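Local coordinates for putative arylalkylamine N-Acetyltransferase 7 (Aedes aegypti, PDB 4FD7), which probably transfers an acetyl group from acetyl-CoA to the amino group of an arylalkylamine, as a member of the GNAT family, at residues V29-Q34 with C90-S95; N59-L64 with N221-E226; A65-A70 with S119-A124; F139-V144 with Q203-I208. All coordinates share one frame; numbering follows the deposited sequence.

Contact 1: residues V29-Q34 with C90-S95; sequences VWYRVQ and CFREGS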
loop_
_atom_site.group_PDB
_atom_site.type_symbol
_atom_site.label_atom_id
_atom_site.label_comp_id
_atom_site.label_asym_id
_atom_site.label_seq_id
_atom_site.Cartn_x
_atom_site.Cartn_y
_atom_site.Cartn_z
ATOM N N VAL A 29 16.009 18.547 2.782
ATOM C CA VAL A 29 16.646 17.690 3.747
ATOM C C VAL A 29 16.621 16.315 3.103
ATOM O O VAL A 29 15.968 16.135 2.071
ATOM C CB VAL A 29 15.892 17.735 5.085
ATOM C CG1 VAL A 29 14.481 17.176 4.923
ATOM C CG2 VAL A 29 16.672 17.015 6.189
ATOM N N TRP A 30 17.339 15.359 3.677
ATOM C CA TRP A 30 17.380 14.022 3.110
ATOM C C TRP A 30 16.408 13.120 3.835
ATOM O O TRP A 30 16.215 13.248 5.041
ATOM C CB TRP A 30 18.786 13.436 3.222
ATOM C CG TRP A 30 19.720 13.912 2.190
ATOM C CD1 TRP A 30 20.606 14.945 2.299
ATOM C CD2 TRP A 30 19.899 13.362 0.885
ATOM N NE1 TRP A 30 21.318 15.079 1.133
ATOM C CE2 TRP A 30 20.898 14.118 0.242
ATOM C CE3 TRP A 30 19.303 12.305 0.187
ATOM C CZ2 TRP A 30 21.317 13.860 -1.062
ATOM C CZ3 TRP A 30 19.715 12.050 -1.113
ATOM C CH2 TRP A 30 20.711 12.819 -1.722
ATOM N N TYR A 31 15.796 12.206 3.082
ATOM C CA TYR A 31 14.948 11.180 3.643
ATOM C C TYR A 31 15.445 9.836 3.126
ATOM O O TYR A 31 16.179 9.780 2.142
ATOM C CB TYR A 31 13.502 11.349 3.161
ATOM C CG TYR A 31 12.801 12.618 3.606
ATOM C CD1 TYR A 31 11.944 12.612 4.702
ATOM C CD2 TYR A 31 12.975 13.807 2.914
ATOM C CE1 TYR A 31 11.285 13.773 5.107
ATOM C CE2 TYR A 31 12.330 14.962 3.306
ATOM C CZ TYR A 31 11.485 14.942 4.402
ATOM O OH TYR A 31 10.834 16.100 4.794
ATOM N N ARG A 32 15.023 8.755 3.766
ATOM C CA ARG A 32 15.311 7.429 3.244
ATOM C C ARG A 32 14.061 6.559 3.319
ATOM O O ARG A 32 13.168 6.807 4.143
ATOM C CB ARG A 32 16.446 6.768 4.022
ATOM C CG ARG A 32 16.132 6.544 5.500
ATOM C CD ARG A 32 17.325 5.967 6.232
ATOM N NE ARG A 32 17.011 5.648 7.622
ATOM C CZ ARG A 32 17.048 6.528 8.616
ATOM N NH1 ARG A 32 17.388 7.789 8.382
ATOM N NH2 ARG A 32 16.739 6.145 9.846
ATOM N N VAL A 33 14.019 5.551 2.450
ATOM C CA VAL A 33 13.013 4.497 2.509
ATOM C C VAL A 33 13.759 3.180 2.744
ATOM O O VAL A 33 14.720 2.864 2.029
ATOM C CB VAL A 33 12.211 4.382 1.205
ATOM C CG1 VAL A 33 11.015 3.424 1.412
ATOM C CG2 VAL A 33 11.739 5.756 0.726
ATOM N N GLN A 34 13.336 2.428 3.754
ATOM C CA GLN A 34 14.062 1.225 4.152
ATOM C C GLN A 34 13.135 0.145 4.673
ATOM O O GLN A 34 11.953 0.399 4.913
ATOM C CB GLN A 34 15.077 1.557 5.252
ATOM C CG GLN A 34 14.437 2.097 6.541
ATOM C CD GLN A 34 15.378 2.025 7.735
ATOM O OE1 GLN A 34 16.154 2.944 7.991
ATOM N NE2 GLN A 34 15.296 0.939 8.478
ATOM N N CYS A 90 9.519 5.240 5.704
ATOM C CA CYS A 90 10.293 6.430 5.355
ATOM C C CYS A 90 10.679 7.196 6.616
ATOM O O CYS A 90 9.842 7.441 7.501
ATOM C CB CYS A 90 9.486 7.351 4.415
ATOM S SG CYS A 90 10.310 8.895 3.891
ATOM N N PHE A 91 11.955 7.563 6.697
ATOM C CA PHE A 91 12.430 8.420 7.793
ATOM C C PHE A 91 13.107 9.644 7.217
ATOM O O PHE A 91 13.699 9.583 6.147
ATOM C CB PHE A 91 13.457 7.695 8.677
ATOM C CG PHE A 91 12.913 6.504 9.417
ATOM C CD1 PHE A 91 11.927 6.650 10.386
ATOM C CD2 PHE A 91 13.414 5.230 9.162
ATOM C CE1 PHE A 91 11.440 5.530 11.090
ATOM C CE2 PHE A 91 12.931 4.110 9.850
ATOM C CZ PHE A 91 11.947 4.260 10.815
ATOM N N ARG A 92 13.014 10.753 7.939
ATOM C CA ARG A 92 13.817 11.933 7.660
ATOM C C ARG A 92 15.144 11.787 8.411
ATOM O O ARG A 92 15.152 11.422 9.584
ATOM C CB ARG A 92 13.069 13.175 8.158
ATOM C CG ARG A 92 13.722 14.511 7.808
ATOM C CD ARG A 92 12.792 15.620 8.253
ATOM N NE ARG A 92 12.346 15.389 9.621
ATOM C CZ ARG A 92 12.582 16.215 10.633
ATOM N NH1 ARG A 92 13.240 17.348 10.423
ATOM N NH2 ARG A 92 12.149 15.915 11.852
ATOM N N GLU A 93 16.263 12.037 7.731
ATOM C CA GLU A 93 17.580 11.978 8.364
ATOM C C GLU A 93 17.613 12.918 9.551
ATOM O O GLU A 93 17.343 14.107 9.405
ATOM C CB GLU A 93 18.688 12.379 7.388
ATOM C CG GLU A 93 18.748 11.568 6.118
ATOM C CD GLU A 93 19.062 10.115 6.346
ATOM O OE1 GLU A 93 18.665 9.305 5.480
ATOM O OE2 GLU A 93 19.708 9.787 7.376
ATOM N N GLY A 94 17.931 12.374 10.719
ATOM C CA GLY A 94 18.002 13.155 11.936
ATOM C C GLY A 94 16.887 12.814 12.907
ATOM O O GLY A 94 16.893 13.282 14.048
ATOM N N SER A 95 15.935 11.994 12.466
ATOM C CA SER A 95 14.746 11.726 13.274
ATOM C C SER A 95 14.243 10.294 13.161
ATOM O O SER A 95 14.190 9.724 12.069
ATOM C CB SER A 95 13.621 12.687 12.898
ATOM O OG SER A 95 12.415 12.318 13.548
HETATM O O HOH W 1 18.603 9.381 2.933
HETATM O O HOH W 2 16.051 8.140 11.661
HETATM O O HOH W 3 18.670 9.980 10.452
#
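Tyr-31 and Arg-92 face each other as a non-hydrogen-bonded pair where strands 28-35 and 88-92 run antiparallel in the large sheet of the GNAT fold. The hydrogen-bonded pair next to it, Arg-32 and Phe-91, exchanges two backbone bonds, and Glu-93 N adds a third to Trp-30 O just as the chain leaves the strand for a type II turn through Gly-94. The face bearing Tyr-31, Val-33, Cys-90 and Arg-92 is the closely packed one. There the aliphatic stem of Arg-92, with CG anti to its backbone N (chi1 -174°), runs across the phenol ring. Its CG sits 4.2 Å from the centroid of the Tyr-31 ring in an off-centre CH-pi contact, while Cys-90 SG makes a more oblique sulfur-aromatic approach. Phe-18 meets the same ring, Tyr-31 OH bonds to Lys-21 O, and the Arg-92 guanidinium goes on to a salt bridge with Asp-22. The other face is wetter and more polar. Glu-93 OE2 forms a salt bridge with Arg-32 NH1 at 3.2 Å, whereas its OE1 pairs with Arg-17. One water joins Tyr-31 O to Glu-93 OE1, and two more link the Arg-32 guanidinium to Ser-95 O and Gly-94 N, tying the turn to the neighbouring strand. Even here carbon covers one side of the charged group: Phe-91 CB lies 3.7 Å above the guanidinium plane of Arg-32, over its centre. The rotation of that plane is fixed at its edge, where Arg-32 NE gives a nearly straight bond (171°) to Gln-34 OE1, 2.9 Å away and in the guanidinium plane.

Contact 2: residues N59-L64 with N221-E226; sequences NQAKGL and NYPGIE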
loop_
_atom_site.group_PDB
_atom_site.type_symbol
_atom_site.label_atom_id
_atom_site.label_comp_id
_atom_site.label_asym_id
_atom_site.label_seq_id
_atom_site.Cartn_x
_atom_site.Cartn_y
_atom_site.Cartn_z
ATOM N N ASN A 59 -11.738 4.073 2.970
ATOM C CA ASN A 59 -11.905 4.016 4.417
ATOM C C ASN A 59 -12.805 5.140 4.898
ATOM O O ASN A 59 -13.743 4.918 5.668
ATOM C CB ASN A 59 -10.545 4.096 5.127
ATOM C CG ASN A 59 -9.647 2.933 4.793
ATOM O OD1 ASN A 59 -10.097 1.898 4.296
ATOM N ND2 ASN A 59 -8.355 3.091 5.070
ATOM N N GLN A 60 -12.520 6.344 4.429
ATOM C CA GLN A 60 -13.302 7.517 4.804
ATOM C C GLN A 60 -14.757 7.377 4.370
ATOM O O GLN A 60 -15.671 7.749 5.108
ATOM C CB GLN A 60 -12.675 8.770 4.178
ATOM C CG GLN A 60 -12.520 9.969 5.118
ATOM C CD GLN A 60 -11.582 11.025 4.546
ATOM O OE1 GLN A 60 -11.591 11.297 3.342
ATOM N NE2 GLN A 60 -10.737 11.592 5.399
ATOM N N ALA A 61 -14.978 6.846 3.171
ATOM C CA ALA A 61 -16.347 6.693 2.670
ATOM C C ALA A 61 -17.106 5.650 3.487
ATOM O O ALA A 61 -18.329 5.725 3.615
ATOM C CB ALA A 61 -16.357 6.326 1.192
ATOM N N LYS A 62 -16.393 4.675 4.038
ATOM C CA LYS A 62 -17.047 3.661 4.869
ATOM C C LYS A 62 -17.069 4.012 6.357
ATOM O O LYS A 62 -17.687 3.289 7.154
ATOM C CB LYS A 62 -16.387 2.283 4.686
ATOM C CG LYS A 62 -16.556 1.679 3.302
ATOM C CD LYS A 62 -18.013 1.698 2.893
ATOM C CE LYS A 62 -18.520 0.313 2.617
ATOM N NZ LYS A 62 -19.969 0.409 2.281
ATOM N N GLY A 63 -16.406 5.104 6.740
ATOM C CA GLY A 63 -16.360 5.479 8.149
ATOM C C GLY A 63 -15.488 4.550 8.970
ATOM O O GLY A 63 -15.662 4.431 10.172
ATOM N N LEU A 64 -14.569 3.866 8.316
ATOM C CA LEU A 64 -13.711 2.906 8.965
ATOM C C LEU A 64 -13.003 3.353 10.260
ATOM O O LEU A 64 -12.915 2.591 11.175
ATOM C CB LEU A 64 -12.674 2.383 7.957
ATOM C CG LEU A 64 -11.735 1.269 8.402
ATOM C CD1 LEU A 64 -12.233 0.672 9.669
ATOM C CD2 LEU A 64 -11.645 0.207 7.345
ATOM N N ASN A 221 -20.381 -0.291 -2.038
ATOM C CA ASN A 221 -20.961 1.050 -2.068
ATOM C C ASN A 221 -20.111 2.017 -1.238
ATOM O O ASN A 221 -19.813 1.738 -0.074
ATOM C CB ASN A 221 -22.382 0.990 -1.498
ATOM C CG ASN A 221 -23.224 2.177 -1.897
ATOM O OD1 ASN A 221 -23.810 2.199 -2.989
ATOM N ND2 ASN A 221 -23.309 3.171 -1.014
ATOM N N TYR A 222 -19.734 3.149 -1.830
ATOM C CA TYR A 222 -18.806 4.086 -1.208
ATOM C C TYR A 222 -19.339 5.497 -1.291
ATOM O O TYR A 222 -19.014 6.237 -2.226
ATOM C CB TYR A 222 -17.420 3.975 -1.855
ATOM C CG TYR A 222 -16.834 2.617 -1.613
ATOM C CD1 TYR A 222 -16.080 2.364 -0.481
ATOM C CD2 TYR A 222 -17.083 1.562 -2.485
ATOM C CE1 TYR A 222 -15.563 1.104 -0.229
ATOM C CE2 TYR A 222 -16.575 0.294 -2.240
ATOM C CZ TYR A 222 -15.821 0.074 -1.118
ATOM O OH TYR A 222 -15.311 -1.180 -0.874
ATOM N N PRO A 223 -20.160 5.873 -0.295
ATOM C CA PRO A 223 -20.845 7.165 -0.262
ATOM C C PRO A 223 -19.881 8.327 -0.453
ATOM O O PRO A 223 -18.950 8.496 0.353
ATOM C CB PRO A 223 -21.430 7.216 1.151
ATOM C CG PRO A 223 -21.530 5.779 1.596
ATOM C CD PRO A 223 -20.341 5.116 0.956
ATOM N N GLY A 224 -20.084 9.091 -1.516
ATOM C CA GLY A 224 -19.390 10.353 -1.680
ATOM C C GLY A 224 -18.193 10.312 -2.611
ATOM O O GLY A 224 -17.635 11.364 -2.949
ATOM N N ILE A 225 -17.788 9.110 -3.013
ATOM C CA ILE A 225 -16.662 8.954 -3.940
ATOM C C ILE A 225 -17.075 8.118 -5.147
ATOM O O ILE A 225 -16.241 7.487 -5.796
ATOM C CB ILE A 225 -15.424 8.320 -3.252
ATOM C CG1 ILE A 225 -15.722 6.890 -2.798
ATOM C CG2 ILE A 225 -14.960 9.188 -2.088
ATOM C CD1 ILE A 225 -14.483 6.094 -2.389
ATOM N N GLU A 226 -18.370 8.119 -5.446
ATOM C CA GLU A 226 -18.914 7.258 -6.489
ATOM C C GLU A 226 -18.321 7.514 -7.890
ATOM O O GLU A 226 -18.210 6.592 -8.703
ATOM C CB GLU A 226 -20.445 7.371 -6.522
ATOM C CG GLU A 226 -21.139 6.949 -5.231
ATOM C CD GLU A 226 -21.412 8.107 -4.287
ATOM O OE1 GLU A 226 -20.844 9.212 -4.494
ATOM O OE2 GLU A 226 -22.202 7.906 -3.328
#
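Lys-62, just before the Schellman glycine Gly-63, curls over to the 221-226 loop and donates a hydrogen bond from NZ to Asn-221 O at 2.7 Å, approaching in the carbonyl plane. The curl is made in the middle of the chain. CG starts beside the backbone N (chi1 -66°), a bent chi2 of -51° turns CD, and a chi3 of -121°, well away from a staggered value, brings CE alongside the loop, from where NZ continues to the acceptor. On the way the methylenes pass the Tyr-222 ring obliquely, with Lys-62 CG 3.7 Å from Tyr-222 CE1. The ammonium also stands above this ring, but at 5.2 Å from Lys-62 NZ to the Tyr-222 centroid any cation-pi attraction is weak at most. Ala-61 contributes its single methyl, pressed into the type II turn that runs from Tyr-222 to Ile-225 with Pro-223 and Gly-224 at its corners. Ala-61 CB lies 4.0 Å from Tyr-222 CB, near the ring's edge, and equally far from Ile-225 CD1, while Pro-223 CD rests 3.4 Å from Ala-61 O. Gly-224 N is held by Glu-226 OE2, met from above the carboxylate plane. On the helix side Gly-63 has positive phi, and Leu-64 N is bonded back to Asn-59 O. The loop, which follows helix 210-216 and leads to strand 229-236, is thus laid against the last turn of helix 57-62. Tyr-222 OH reaches beyond it to Thr-128 of helix 120-136, the same helix whose Ile-121 touches Lys-62, and Tyr-210 of helix 210-216 meets the tyrosine ring.

Contact 3: residues A65-A70 with S119-A124; sequences AKDLVA and SAIFQA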
loop_
_atom_site.group_PDB
_atom_site.type_symbol
_atom_site.label_atom_id
_atom_site.label_comp_id
_atom_site.label_asym_id
_atom_site.label_seq_id
_atom_site.Cartn_x
_atom_site.Cartn_y
_atom_site.Cartn_z
ATOM N N ALA A 65 -12.495 4.568 10.314
ATOM C CA ALA A 65 -11.666 4.961 11.452
ATOM C C ALA A 65 -12.430 5.129 12.780
ATOM O O ALA A 65 -11.818 5.186 13.842
ATOM C CB ALA A 65 -10.866 6.230 11.127
ATOM N N LYS A 66 -13.748 5.237 12.710
ATOM C CA LYS A 66 -14.571 5.365 13.913
ATOM C C LYS A 66 -15.151 4.025 14.298
ATOM O O LYS A 66 -15.702 3.866 15.396
ATOM C CB LYS A 66 -15.727 6.356 13.687
ATOM C CG LYS A 66 -15.298 7.821 13.592
ATOM C CD LYS A 66 -14.267 8.198 14.655
ATOM C CE LYS A 66 -13.946 9.696 14.546
ATOM N NZ LYS A 66 -12.877 10.162 15.471
ATOM N N ASP A 67 -15.026 3.049 13.403
ATOM C CA ASP A 67 -15.575 1.721 13.675
ATOM C C ASP A 67 -14.557 0.747 14.244
ATOM O O ASP A 67 -13.648 0.317 13.548
ATOM C CB ASP A 67 -16.189 1.099 12.423
ATOM C CG ASP A 67 -17.050 -0.099 12.754
ATOM O OD1 ASP A 67 -16.504 -1.206 12.988
ATOM O OD2 ASP A 67 -18.281 0.074 12.819
ATOM N N LEU A 68 -14.736 0.350 15.503
ATOM C CA LEU A 68 -13.722 -0.492 16.152
ATOM C C LEU A 68 -13.593 -1.898 15.553
ATOM O O LEU A 68 -12.481 -2.446 15.498
ATOM C CB LEU A 68 -13.922 -0.544 17.678
ATOM C CG LEU A 68 -13.869 0.801 18.418
ATOM C CD1 LEU A 68 -14.168 0.651 19.907
ATOM C CD2 LEU A 68 -12.535 1.488 18.222
ATOM N N VAL A 69 -14.702 -2.493 15.111
ATOM C CA VAL A 69 -14.629 -3.840 14.539
ATOM C C VAL A 69 -13.868 -3.806 13.209
ATOM O O VAL A 69 -12.995 -4.635 12.941
ATOM C CB VAL A 69 -16.035 -4.452 14.347
ATOM C CG1 VAL A 69 -15.933 -5.822 13.696
ATOM C CG2 VAL A 69 -16.751 -4.575 15.692
ATOM N N ALA A 70 -14.177 -2.823 12.379
ATOM C CA ALA A 70 -13.482 -2.704 11.098
ATOM C C ALA A 70 -11.983 -2.395 11.264
ATOM O O ALA A 70 -11.121 -2.947 10.546
ATOM C CB ALA A 70 -14.173 -1.668 10.233
ATOM N N SER A 119 -16.182 -7.378 10.302
ATOM C CA SER A 119 -16.995 -6.213 9.948
ATOM C C SER A 119 -17.496 -6.278 8.515
ATOM O O SER A 119 -16.733 -6.594 7.599
ATOM C CB SER A 119 -16.187 -4.931 10.125
ATOM O OG SER A 119 -15.225 -4.796 9.089
ATOM N N ALA A 120 -18.770 -5.949 8.311
ATOM C CA ALA A 120 -19.287 -5.803 6.956
ATOM C C ALA A 120 -18.428 -4.818 6.189
ATOM O O ALA A 120 -18.131 -5.037 5.015
ATOM C CB ALA A 120 -20.735 -5.316 6.971
ATOM N N ILE A 121 -18.032 -3.749 6.885
ATOM C CA ILE A 121 -17.253 -2.658 6.317
ATOM C C ILE A 121 -15.922 -3.139 5.707
ATOM O O ILE A 121 -15.658 -2.923 4.513
ATOM C CB ILE A 121 -16.970 -1.585 7.383
ATOM C CG1 ILE A 121 -18.233 -0.749 7.658
ATOM C CG2 ILE A 121 -15.803 -0.676 6.963
ATOM C CD1 ILE A 121 -18.081 0.169 8.875
ATOM N N PHE A 122 -15.078 -3.784 6.511
ATOM C CA PHE A 122 -13.807 -4.215 5.920
ATOM C C PHE A 122 -13.979 -5.390 4.972
ATOM O O PHE A 122 -13.222 -5.531 4.018
ATOM C CB PHE A 122 -12.686 -4.453 6.933
ATOM C CG PHE A 122 -11.332 -4.561 6.283
ATOM C CD1 PHE A 122 -10.695 -3.425 5.811
ATOM C CD2 PHE A 122 -10.721 -5.800 6.088
ATOM C CE1 PHE A 122 -9.453 -3.498 5.159
ATOM C CE2 PHE A 122 -9.484 -5.889 5.452
ATOM C CZ PHE A 122 -8.843 -4.729 4.978
ATOM N N GLN A 123 -14.985 -6.224 5.198
ATOM C CA GLN A 123 -15.191 -7.325 4.273
ATOM C C GLN A 123 -15.493 -6.762 2.894
ATOM O O GLN A 123 -14.997 -7.273 1.884
ATOM C CB GLN A 123 -16.313 -8.251 4.725
ATOM C CG GLN A 123 -16.411 -9.492 3.854
ATOM C CD GLN A 123 -15.356 -10.526 4.208
ATOM O OE1 GLN A 123 -15.270 -10.960 5.354
ATOM N NE2 GLN A 123 -14.549 -10.923 3.224
ATOM N N ALA A 124 -16.290 -5.692 2.863
ATOM C CA ALA A 124 -16.595 -5.017 1.610
ATOM C C ALA A 124 -15.354 -4.388 0.999
ATOM O O ALA A 124 -15.137 -4.482 -0.213
ATOM C CB ALA A 124 -17.676 -3.965 1.815
#
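Two helix N-termini meet here, with Ser-119, the N-cap of helix 120-136, lying against Ala-70 in the first turn of helix 68-81. Ser-119 OG stands between its backbone N and carbonyl carbon (chi1 74°), a rotamer that aims the hydroxyl into its own helix, where OG accepts from Phe-122 N at 2.8 Å. The same oxygen rests on the neighbouring helix, 3.4 Å from Ala-70 CA. Helix 68-81 is capped in like fashion by Asp-67, whose OD1 takes the N-H of Ala-70 at 2.9 Å on the anti side of the carboxylate. The remaining contacts are van der Waals. Ala-70 CB meets the Ile-121 CG2 branch at 3.8 Å, and the far end of that isoleucine, CD1, reaches back to Asp-67, 4.0 Å from its OD2. At the border of the patch Val-69 CG1 touches Ser-119 CB at 3.7 Å. No hydrogen bond joins the two segments; each cap serves its own helix, and Ser-119 OG is also bonded to Asp-73 further along helix 68-81, linking the helices just beyond the patch. With two N-terminal ends and their partial positive charge so close together, the carboxylates of Asp-67 and Asp-73 may offset part of the unfavourable electrostatics.

Contact 4: residues F139-V144 with Q203-I208; sequences FDRYNV and QEDFTI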
loop_
_atom_site.group_PDB
_atom_site.type_symbol
_atom_site.label_atom_id
_atom_site.label_comp_id
_atom_site.label_asym_id
_atom_site.label_seq_id
_atom_site.Cartn_x
_atom_site.Cartn_y
_atom_site.Cartn_z
ATOM N N PHE A 139 -1.289 -12.436 -12.953
ATOM C CA PHE A 139 -0.438 -13.622 -13.111
ATOM C C PHE A 139 -0.422 -14.113 -14.539
ATOM O O PHE A 139 0.637 -14.360 -15.095
ATOM C CB PHE A 139 -0.881 -14.767 -12.195
ATOM C CG PHE A 139 -0.861 -14.411 -10.741
ATOM C CD1 PHE A 139 0.342 -14.307 -10.052
ATOM C CD2 PHE A 139 -2.046 -14.161 -10.066
ATOM C CE1 PHE A 139 0.359 -13.976 -8.701
ATOM C CE2 PHE A 139 -2.030 -13.828 -8.711
ATOM C CZ PHE A 139 -0.824 -13.728 -8.040
ATOM N N ASP A 140 -1.600 -14.233 -15.144
ATOM C CA ASP A 140 -1.670 -14.673 -16.535
ATOM C C ASP A 140 -1.192 -13.609 -17.521
ATOM O O ASP A 140 -0.569 -13.930 -18.522
ATOM C CB ASP A 140 -3.084 -15.122 -16.891
ATOM C CG ASP A 140 -3.450 -16.452 -16.256
ATOM O OD1 ASP A 140 -2.536 -17.233 -15.930
ATOM O OD2 ASP A 140 -4.660 -16.723 -16.102
ATOM N N ARG A 141 -1.495 -12.346 -17.244
ATOM C CA ARG A 141 -1.076 -11.264 -18.129
ATOM C C ARG A 141 0.436 -11.147 -18.220
ATOM O O ARG A 141 0.978 -10.868 -19.291
ATOM C CB ARG A 141 -1.671 -9.933 -17.680
ATOM C CG ARG A 141 -3.026 -9.664 -18.309
ATOM C CD ARG A 141 -3.585 -8.320 -17.902
ATOM N NE ARG A 141 -2.673 -7.215 -18.195
ATOM C CZ ARG A 141 -2.281 -6.322 -17.290
ATOM N NH1 ARG A 141 -2.719 -6.413 -16.036
ATOM N NH2 ARG A 141 -1.448 -5.339 -17.629
ATOM N N TYR A 142 1.118 -11.348 -17.099
ATOM C CA TYR A 142 2.574 -11.250 -17.116
ATOM C C TYR A 142 3.299 -12.599 -17.094
ATOM O O TYR A 142 4.532 -12.635 -17.158
ATOM C CB TYR A 142 3.050 -10.400 -15.944
ATOM C CG TYR A 142 2.791 -8.919 -16.094
ATOM C CD1 TYR A 142 1.738 -8.301 -15.435
ATOM C CD2 TYR A 142 3.632 -8.128 -16.865
ATOM C CE1 TYR A 142 1.529 -6.923 -15.549
ATOM C CE2 TYR A 142 3.425 -6.768 -16.990
ATOM C CZ TYR A 142 2.380 -6.166 -16.338
ATOM O OH TYR A 142 2.206 -4.795 -16.483
ATOM N N ASN A 143 2.540 -13.689 -17.011
ATOM C CA ASN A 143 3.108 -15.033 -16.907
ATOM C C ASN A 143 4.084 -15.095 -15.746
ATOM O O ASN A 143 5.256 -15.464 -15.912
ATOM C CB ASN A 143 3.811 -15.459 -18.209
ATOM C CG ASN A 143 4.118 -16.948 -18.245
ATOM O OD1 ASN A 143 3.344 -17.752 -17.739
ATOM N ND2 ASN A 143 5.243 -17.319 -18.856
ATOM N N VAL A 144 3.611 -14.660 -14.580
ATOM C CA VAL A 144 4.379 -14.774 -13.352
ATOM C C VAL A 144 3.545 -15.486 -12.298
ATOM O O VAL A 144 2.313 -15.538 -12.398
ATOM C CB VAL A 144 4.816 -13.396 -12.805
ATOM C CG1 VAL A 144 5.690 -12.687 -13.815
ATOM C CG2 VAL A 144 3.592 -12.545 -12.466
ATOM N N GLN A 203 1.735 1.145 -14.672
ATOM C CA GLN A 203 0.764 1.244 -15.755
ATOM C C GLN A 203 -0.615 0.802 -15.278
ATOM O O GLN A 203 -0.733 -0.074 -14.422
ATOM C CB GLN A 203 1.166 0.338 -16.919
ATOM C CG GLN A 203 1.152 -1.142 -16.553
ATOM C CD GLN A 203 0.814 -2.046 -17.718
ATOM O OE1 GLN A 203 -0.226 -2.711 -17.714
ATOM N NE2 GLN A 203 1.698 -2.098 -18.711
ATOM N N GLU A 204 -1.661 1.377 -15.859
ATOM C CA GLU A 204 -3.025 1.014 -15.489
ATOM C C GLU A 204 -3.407 -0.346 -16.065
ATOM O O GLU A 204 -3.358 -0.531 -17.290
ATOM C CB GLU A 204 -4.006 2.093 -15.971
ATOM C CG GLU A 204 -3.645 3.477 -15.450
ATOM C CD GLU A 204 -4.760 4.504 -15.585
ATOM O OE1 GLU A 204 -5.849 4.155 -16.109
ATOM O OE2 GLU A 204 -4.533 5.660 -15.145
ATOM N N ASP A 205 -3.763 -1.293 -15.193
ATOM C CA ASP A 205 -4.200 -2.623 -15.623
ATOM C C ASP A 205 -5.702 -2.597 -15.780
ATOM O O ASP A 205 -6.270 -3.088 -16.769
ATOM C CB ASP A 205 -3.905 -3.691 -14.571
ATOM C CG ASP A 205 -2.499 -3.632 -14.030
ATOM O OD1 ASP A 205 -1.551 -3.940 -14.779
ATOM O OD2 ASP A 205 -2.360 -3.327 -12.821
ATOM N N PHE A 206 -6.355 -2.049 -14.764
ATOM C CA PHE A 206 -7.809 -2.083 -14.772
ATOM C C PHE A 206 -8.307 -0.881 -14.023
ATOM O O PHE A 206 -7.726 -0.499 -13.011
ATOM C CB PHE A 206 -8.314 -3.368 -14.112
ATOM C CG PHE A 206 -9.812 -3.531 -14.155
ATOM C CD1 PHE A 206 -10.445 -3.909 -15.320
ATOM C CD2 PHE A 206 -10.585 -3.295 -13.029
ATOM C CE1 PHE A 206 -11.833 -4.061 -15.363
ATOM C CE2 PHE A 206 -11.963 -3.447 -13.067
ATOM C CZ PHE A 206 -12.587 -3.832 -14.240
ATOM N N THR A 207 -9.373 -0.268 -14.524
ATOM C CA THR A 207 -9.900 0.891 -13.840
ATOM C C THR A 207 -11.418 0.834 -13.806
ATOM O O THR A 207 -12.059 0.365 -14.762
ATOM C CB THR A 207 -9.357 2.215 -14.447
ATOM O OG1 THR A 207 -9.861 3.322 -13.692
ATOM C CG2 THR A 207 -9.761 2.363 -15.898
ATOM N N ILE A 208 -11.990 1.285 -12.691
ATOM C CA ILE A 208 -13.438 1.187 -12.528
ATOM C C ILE A 208 -13.892 2.141 -11.420
ATOM O O ILE A 208 -13.220 2.251 -10.410
ATOM C CB ILE A 208 -13.869 -0.283 -12.230
ATOM C CG1 ILE A 208 -15.401 -0.411 -12.245
ATOM C CG2 ILE A 208 -13.259 -0.805 -10.911
ATOM C CD1 ILE A 208 -15.930 -1.801 -11.869
#
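Charged pairing comes first: Arg-141, in the last turn of helix 138-142, grips Asp-205 of strand 203-209 with both terminal nitrogens on one oxygen. Arg-141 NH1 lies 3.0 Å from Asp-205 OD1 and meets it from above the carboxylate plane, while NH2, 3.2 Å from that OD1, meets the oxygen's anti lone pair. The oxygen sits in the guanidinium plane; the Arg-141 chain bends at chi3 (55°), which turns NE off the line of the stem. Ser-234 is a further partner of Asp-205 OD1, and Arg-141 NH1 is also bonded to Ala-136 O. A hydrogen bond to an uncharged amide comes next, from Arg-141 NH2 to Gln-203 OE1 at 2.9 Å, and its angle of 117° marks it as weak. The third kind is plain van der Waals contact. Tyr-142 and Gln-203 reach toward each other tip to tip, with Tyr-142 OH 3.3 Å from Gln-203 CD; the hydroxyl bonds instead to Ser-234 on the adjoining strand 229-236. The contact joins a short helix to an edge strand of the smaller sheet at the surface, where that edge is irregular: two consecutive residues, Asp-205 and Phe-206, lie opposite the single Tyr-232 of strand 229-236, which makes a classic beta bulge.

Contacts 2 and 3 form one continuous patch, their centres 12 Å apart: Lys-62 O of the first lies 3.6 Å from Ile-121 CD1 of the second, and contact 3 is nested within the chain loop that contact 2 closes. Contact 4 is also nested there, yet its nearest atoms stay about 7 Å from contact 2. Contact 1 stands apart in the large sheet, with its centre 32 to 33 Å from the other three and across the chain's centre from contact 4. In GNAT enzymes the CoA pyrophosphate typically binds at the start of a helix that here probably corresponds to 164-170, an element belonging to none of the four contacts.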